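Local coordinates for Lmo2125 protein (Listeria monocytogenes serovar 1/2a, PDB 5TU0) that binds maltose and probably serves as a cell-surface lipoprotein that delivers the sugar to a membrane transporter, at residues Tyr119-Leu124 / Ala249-Gly254; Gly175-Asp180 / Ile188-Lys193. The protein carries 2 engineered substitutions. All blocks are in the same frame, centred on the assembly; numbering follows the deposited sequence.

Contact 1 (Tyr119-Leu124 / Ala249-Gly254); sequences YYNKDL and AKINYG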
loop_
_atom_site.group_PDB
_atom_site.type_symbol
_atom_site.label_atom_id
_atom_site.label_comp_id
_atom_site.label_asym_id
_atom_site.label_seq_id
_atom_site.Cartn_x
_atom_site.Cartn_y
_atom_site.Cartn_z
ATOM N N TYR A 119 4.954 1.034 13.956
ATOM C CA TYR A 119 6.165 0.409 14.494
ATOM C C TYR A 119 6.463 1.110 15.790
ATOM O O TYR A 119 6.264 2.322 15.882
ATOM C CB TYR A 119 7.371 0.624 13.591
ATOM C CG TYR A 119 7.364 -0.191 12.335
ATOM C CD1 TYR A 119 7.786 -1.513 12.354
ATOM C CD2 TYR A 119 6.986 0.371 11.115
ATOM C CE1 TYR A 119 7.794 -2.273 11.203
ATOM C CE2 TYR A 119 7.007 -0.373 9.957
ATOM C CZ TYR A 119 7.408 -1.698 10.006
ATOM O OH TYR A 119 7.412 -2.452 8.871
ATOM N N TYR A 120 6.918 0.372 16.798
ATOM C CA TYR A 120 7.318 1.006 18.071
ATOM C C TYR A 120 8.534 0.283 18.621
ATOM O O TYR A 120 8.823 -0.872 18.255
ATOM C CB TYR A 120 6.171 1.064 19.108
ATOM C CG TYR A 120 5.794 -0.259 19.726
ATOM C CD1 TYR A 120 4.994 -1.166 19.042
ATOM C CD2 TYR A 120 6.231 -0.605 21.013
ATOM C CE1 TYR A 120 4.660 -2.382 19.608
ATOM C CE2 TYR A 120 5.892 -1.823 21.587
ATOM C CZ TYR A 120 5.106 -2.702 20.875
ATOM O OH TYR A 120 4.766 -3.913 21.426
ATOM N N ASN A 121 9.250 0.977 19.482
ATOM C CA ASN A 121 10.461 0.453 20.078
ATOM C C ASN A 121 10.158 -0.123 21.459
ATOM O O ASN A 121 9.832 0.634 22.391
ATOM C CB ASN A 121 11.488 1.573 20.164
ATOM C CG ASN A 121 12.873 1.069 20.495
ATOM O OD1 ASN A 121 13.033 0.033 21.159
ATOM N ND2 ASN A 121 13.885 1.803 20.049
ATOM N N LYS A 122 10.272 -1.456 21.587
ATOM C CA LYS A 122 10.005 -2.142 22.846
ATOM C C LYS A 122 10.991 -1.776 23.966
ATOM O O LYS A 122 10.698 -2.006 25.149
ATOM C CB LYS A 122 9.962 -3.662 22.654
ATOM C CG LYS A 122 8.921 -4.153 21.659
ATOM C CD LYS A 122 8.817 -5.667 21.714
ATOM C CE LYS A 122 7.792 -6.205 20.756
ATOM N NZ LYS A 122 7.747 -7.683 20.859
ATOM N N ASP A 123 12.154 -1.228 23.611
ATOM C CA ASP A 123 13.117 -0.756 24.633
ATOM C C ASP A 123 12.724 0.615 25.196
ATOM O O ASP A 123 13.263 1.032 26.222
ATOM C CB ASP A 123 14.545 -0.681 24.086
ATOM C CG ASP A 123 15.157 -2.049 23.836
ATOM O OD1 ASP A 123 14.659 -3.046 24.398
ATOM O OD2 ASP A 123 16.169 -2.119 23.105
ATOM N N LEU A 124 11.784 1.299 24.542
ATOM C CA LEU A 124 11.326 2.626 24.994
ATOM C C LEU A 124 9.911 2.644 25.591
ATOM O O LEU A 124 9.620 3.462 26.483
ATOM C CB LEU A 124 11.362 3.596 23.813
ATOM C CG LEU A 124 12.729 3.791 23.159
ATOM C CD1 LEU A 124 12.602 4.657 21.915
ATOM C CD2 LEU A 124 13.707 4.387 24.165
ATOM N N ALA A 249 19.258 -3.112 11.682
ATOM C CA ALA A 249 19.773 -2.188 12.699
ATOM C C ALA A 249 19.611 -2.715 14.140
ATOM O O ALA A 249 19.926 -2.010 15.099
ATOM C CB ALA A 249 19.108 -0.829 12.550
ATOM N N LYS A 250 19.116 -3.947 14.285
ATOM C CA LYS A 250 18.956 -4.601 15.603
ATOM C C LYS A 250 18.058 -3.872 16.644
ATOM O O LYS A 250 18.213 -4.058 17.850
ATOM C CB LYS A 250 20.333 -4.945 16.206
ATOM C CG LYS A 250 21.053 -6.067 15.484
ATOM C CD LYS A 250 22.397 -6.354 16.137
ATOM C CE LYS A 250 22.942 -7.717 15.740
ATOM N NZ LYS A 250 23.085 -7.870 14.268
ATOM N N ILE A 251 17.112 -3.078 16.160
ATOM C CA ILE A 251 16.163 -2.381 17.022
ATOM C C ILE A 251 15.187 -3.411 17.554
ATOM O O ILE A 251 14.675 -4.234 16.792
ATOM C CB ILE A 251 15.382 -1.294 16.226
ATOM C CG1 ILE A 251 16.312 -0.153 15.803
ATOM C CG2 ILE A 251 14.223 -0.719 17.034
ATOM C CD1 ILE A 251 16.846 0.678 16.960
ATOM N N ASN A 252 14.937 -3.387 18.859
ATOM C CA ASN A 252 13.974 -4.309 19.467
ATOM C C ASN A 252 12.582 -3.735 19.175
ATOM O O ASN A 252 11.888 -3.253 20.081
ATOM C CB ASN A 252 14.233 -4.438 20.975
ATOM C CG ASN A 252 13.310 -5.434 21.650
ATOM O OD1 ASN A 252 12.659 -6.252 20.994
ATOM N ND2 ASN A 252 13.251 -5.373 22.975
ATOM N N TYR A 253 12.183 -3.791 17.904
ATOM C CA TYR A 253 10.922 -3.183 17.478
ATOM C C TYR A 253 9.730 -4.110 17.644
ATOM O O TYR A 253 9.853 -5.335 17.658
ATOM C CB TYR A 253 11.004 -2.678 16.009
ATOM C CG TYR A 253 10.995 -3.772 14.955
ATOM C CD1 TYR A 253 9.803 -4.249 14.430
ATOM C CD2 TYR A 253 12.176 -4.340 14.514
ATOM C CE1 TYR A 253 9.791 -5.262 13.484
ATOM C CE2 TYR A 253 12.184 -5.354 13.577
ATOM C CZ TYR A 253 10.995 -5.813 13.063
ATOM O OH TYR A 253 11.017 -6.820 12.133
ATOM N N GLY A 254 8.570 -3.500 17.793
ATOM C CA GLY A 254 7.316 -4.208 17.874
ATOM C C GLY A 254 6.421 -3.575 16.827
ATOM O O GLY A 254 6.693 -2.473 16.359
HETATM O O HOH W 1 16.224 -1.644 20.476
#
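Tyr120 and Gly254 form an antiparallel hydrogen-bonded pair, Tyr120 N giving to Gly254 O at 2.9 Å and Gly254 N to Tyr120 O at 2.7 Å, and Asn121 faces Tyr253 as the next, non-hydrogen-bonded pair. Past the strand end the chain turns, and Lys122 N reaches Asn252 O (2.8 Å), the carbonyl of the residue at the centre of an inverse gamma turn. Gly254 CA sits over one face of the Tyr120 ring, 4.1 Å from its centroid, in a CH-pi contact. With CG between the backbone N and the carbonyl carbon (chi1 72°), the ring leans over Gly254. The extended Lys122 chain also runs past this glycine, its CE 3.5 Å from Gly254 CA, before NZ forms a salt bridge with Glu327. Tyr119, whose OH bonds to Gly239 O, turns its CD1 edge toward the face of Tyr253 in an offset edge-to-face pair, planes 68° apart. Asn252 ND2 donates an almost straight bond to Asp123 OD1 (3.1 Å), which lies close to the amide plane of Asn252 but is met from above the carboxylate plane; a water links Asp123 OD2 to Asn252 N. Asn121 OD1 accepts from Asp123 N, which makes the corner an Asx turn. Strand 105-121 also pairs with strand 235-238, through Tyr119 with Ile236, while helix 243-248 packs against Tyr119 and Tyr253 through Ala243.

Contact 2 (Gly175-Asp180 / Ile188-Lys193); sequences GYVFGD and IGLNNK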
loop_
_atom_site.group_PDB
_atom_site.type_symbol
_atom_site.label_atom_id
_atom_site.label_comp_id
_atom_site.label_asym_id
_atom_site.label_seq_id
_atom_site.Cartn_x
_atom_site.Cartn_y
_atom_site.Cartn_z
ATOM N N GLY A 175 -13.210 11.629 5.140
ATOM C CA GLY A 175 -12.737 12.086 3.851
ATOM C C GLY A 175 -12.625 10.918 2.877
ATOM O O GLY A 175 -12.626 9.760 3.279
ATOM N N TYR A 176 -12.551 11.228 1.601
ATOM C CA TYR A 176 -12.361 10.209 0.563
ATOM C C TYR A 176 -11.765 10.886 -0.660
ATOM O O TYR A 176 -11.881 12.100 -0.820
ATOM C CB TYR A 176 -13.685 9.483 0.226
ATOM C CG TYR A 176 -14.800 10.400 -0.261
ATOM C CD1 TYR A 176 -14.950 10.688 -1.609
ATOM C CD2 TYR A 176 -15.694 10.991 0.639
ATOM C CE1 TYR A 176 -15.956 11.516 -2.058
ATOM C CE2 TYR A 176 -16.693 11.835 0.205
ATOM C CZ TYR A 176 -16.826 12.091 -1.150
ATOM O OH TYR A 176 -17.803 12.924 -1.608
ATOM N N VAL A 177 -11.125 10.108 -1.529
ATOM C CA VAL A 177 -10.563 10.660 -2.756
ATOM C C VAL A 177 -11.677 10.889 -3.795
ATOM O O VAL A 177 -11.979 12.036 -4.126
ATOM C CB VAL A 177 -9.475 9.748 -3.345
ATOM C CG1 VAL A 177 -8.954 10.352 -4.644
ATOM C CG2 VAL A 177 -8.349 9.536 -2.334
ATOM N N PHE A 178 -12.251 9.795 -4.308
ATOM C CA PHE A 178 -13.354 9.844 -5.274
ATOM C C PHE A 178 -14.596 9.111 -4.741
ATOM O O PHE A 178 -14.495 8.051 -4.138
ATOM C CB PHE A 178 -12.960 9.217 -6.622
ATOM C CG PHE A 178 -11.803 9.884 -7.316
ATOM C CD1 PHE A 178 -11.760 11.267 -7.484
ATOM C CD2 PHE A 178 -10.788 9.119 -7.880
ATOM C CE1 PHE A 178 -10.713 11.867 -8.166
ATOM C CE2 PHE A 178 -9.731 9.722 -8.548
ATOM C CZ PHE A 178 -9.694 11.089 -8.690
ATOM N N GLY A 179 -15.773 9.684 -4.978
ATOM C CA GLY A 179 -17.045 9.075 -4.557
ATOM C C GLY A 179 -17.370 7.785 -5.327
ATOM O O GLY A 179 -16.604 7.367 -6.198
ATOM N N ASP A 180 -18.504 7.173 -4.996
ATOM C CA ASP A 180 -18.924 5.888 -5.564
ATOM C C ASP A 180 -17.790 4.856 -5.427
ATOM O O ASP A 180 -17.363 4.241 -6.409
ATOM C CB ASP A 180 -19.386 6.028 -7.026
ATOM C CG ASP A 180 -20.591 6.958 -7.184
ATOM O OD1 ASP A 180 -21.215 7.332 -6.162
ATOM O OD2 ASP A 180 -20.919 7.315 -8.339
ATOM N N ILE A 188 -15.035 14.630 -5.588
ATOM C CA ILE A 188 -13.806 14.630 -4.772
ATOM C C ILE A 188 -14.134 14.953 -3.315
ATOM O O ILE A 188 -14.779 15.978 -3.025
ATOM C CB ILE A 188 -12.762 15.595 -5.345
ATOM C CG1 ILE A 188 -12.363 15.122 -6.739
ATOM C CG2 ILE A 188 -11.533 15.690 -4.435
ATOM C CD1 ILE A 188 -11.576 16.133 -7.531
ATOM N N GLY A 189 -13.705 14.067 -2.419
ATOM C CA GLY A 189 -13.994 14.188 -0.996
ATOM C C GLY A 189 -12.885 14.744 -0.114
ATOM O O GLY A 189 -13.012 14.735 1.098
ATOM N N LEU A 190 -11.818 15.259 -0.720
ATOM C CA LEU A 190 -10.649 15.777 0.032
ATOM C C LEU A 190 -10.831 17.152 0.659
ATOM O O LEU A 190 -9.954 17.612 1.401
ATOM C CB LEU A 190 -9.398 15.756 -0.844
ATOM C CG LEU A 190 -9.002 14.361 -1.336
ATOM C CD1 LEU A 190 -7.811 14.453 -2.289
ATOM C CD2 LEU A 190 -8.723 13.390 -0.203
ATOM N N ASN A 191 -11.964 17.797 0.402
ATOM C CA ASN A 191 -12.264 19.073 1.039
ATOM C C ASN A 191 -13.614 19.025 1.752
ATOM O O ASN A 191 -14.197 20.074 2.036
ATOM C CB ASN A 191 -12.203 20.232 0.043
ATOM C CG ASN A 191 -13.248 20.127 -1.042
ATOM O OD1 ASN A 191 -13.700 19.044 -1.372
ATOM N ND2 ASN A 191 -13.633 21.257 -1.600
ATOM N N ASN A 192 -14.113 17.815 2.043
ATOM C CA ASN A 192 -15.370 17.683 2.787
ATOM C C ASN A 192 -15.101 17.946 4.267
ATOM O O ASN A 192 -13.947 18.094 4.665
ATOM C CB ASN A 192 -16.103 16.343 2.520
ATOM C CG ASN A 192 -15.442 15.127 3.161
ATOM O OD1 ASN A 192 -14.422 15.209 3.843
ATOM N ND2 ASN A 192 -16.045 13.967 2.931
ATOM N N LYS A 193 -16.162 18.039 5.072
ATOM C CA LYS A 193 -16.020 18.335 6.515
ATOM C C LYS A 193 -15.024 17.421 7.210
ATOM O O LYS A 193 -14.178 17.879 7.976
ATOM C CB LYS A 193 -17.359 18.235 7.251
ATOM C CG LYS A 193 -18.150 19.522 7.384
ATOM C CD LYS A 193 -18.714 20.056 6.090
ATOM C CE LYS A 193 -19.579 21.286 6.374
ATOM N NZ LYS A 193 -20.122 21.889 5.123
HETATM O O HOH W 2 -18.510 14.490 1.098
#
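A short, irregular antiparallel pairing brings Tyr176-Phe178 against Ile188-Gly189, the two ends of a small excursion, and a type I turn, Gly189 to Asn192, leads into helix 193-208. The backbone hydrogen bond across the pairing runs from Gly189 N to Val177 O (3.2 Å), the donor well above the carbonyl plane; Ile188 CA adds a CA-H...O contact to the same oxygen. Gly189 CA lies over the centre of the Tyr176 ring, 3.5 Å from the centroid and 12° off the normal, a CH-pi contact. Asn192 comes up beside this ring, ND2 3.5 Å from Tyr176 CE2, with the amide turned 80° from the ring plane. One water bridges Tyr176 OH and Asn192 ND2, which also bond Asp187 and Gly174 O respectively. Asn192 is the N-cap of helix 193-208: with CG between the backbone N and the carbonyl carbon (chi1 73°), OD1 accepts from Ser195 N. On the other face of the pairing from Tyr176, Ile188 CG1 meets the edge of the Phe178 ring, 3.9 Å from CE1. Val177 and Leu190 both pack on Phe163 of helix 163-172 and on helix 348-363, while Ile188 touches helix 369-387 through Ile380.

The two contacts are centred 36 Å apart and do not touch; contact 2 falls within the 124 residues that separate the segments of contact 1. Contact 1 joins strands distant in sequence in the mixed sheet, and runs from buried tyrosines to an exposed polar corner. Contact 2 is local and more buried, packed against helices 163-172, 348-363 and 369-387. Each sets a glycine CA over a tyrosine face, but Gly254 has two good backbone bonds to its partner, whereas contact 2 combines a longer backbone bond with apolar packing and a helix cap. Both lie away from the sugar: the side chains of Tyr119 and Val177 are about 10 and 12 Å from a bound glucose unit.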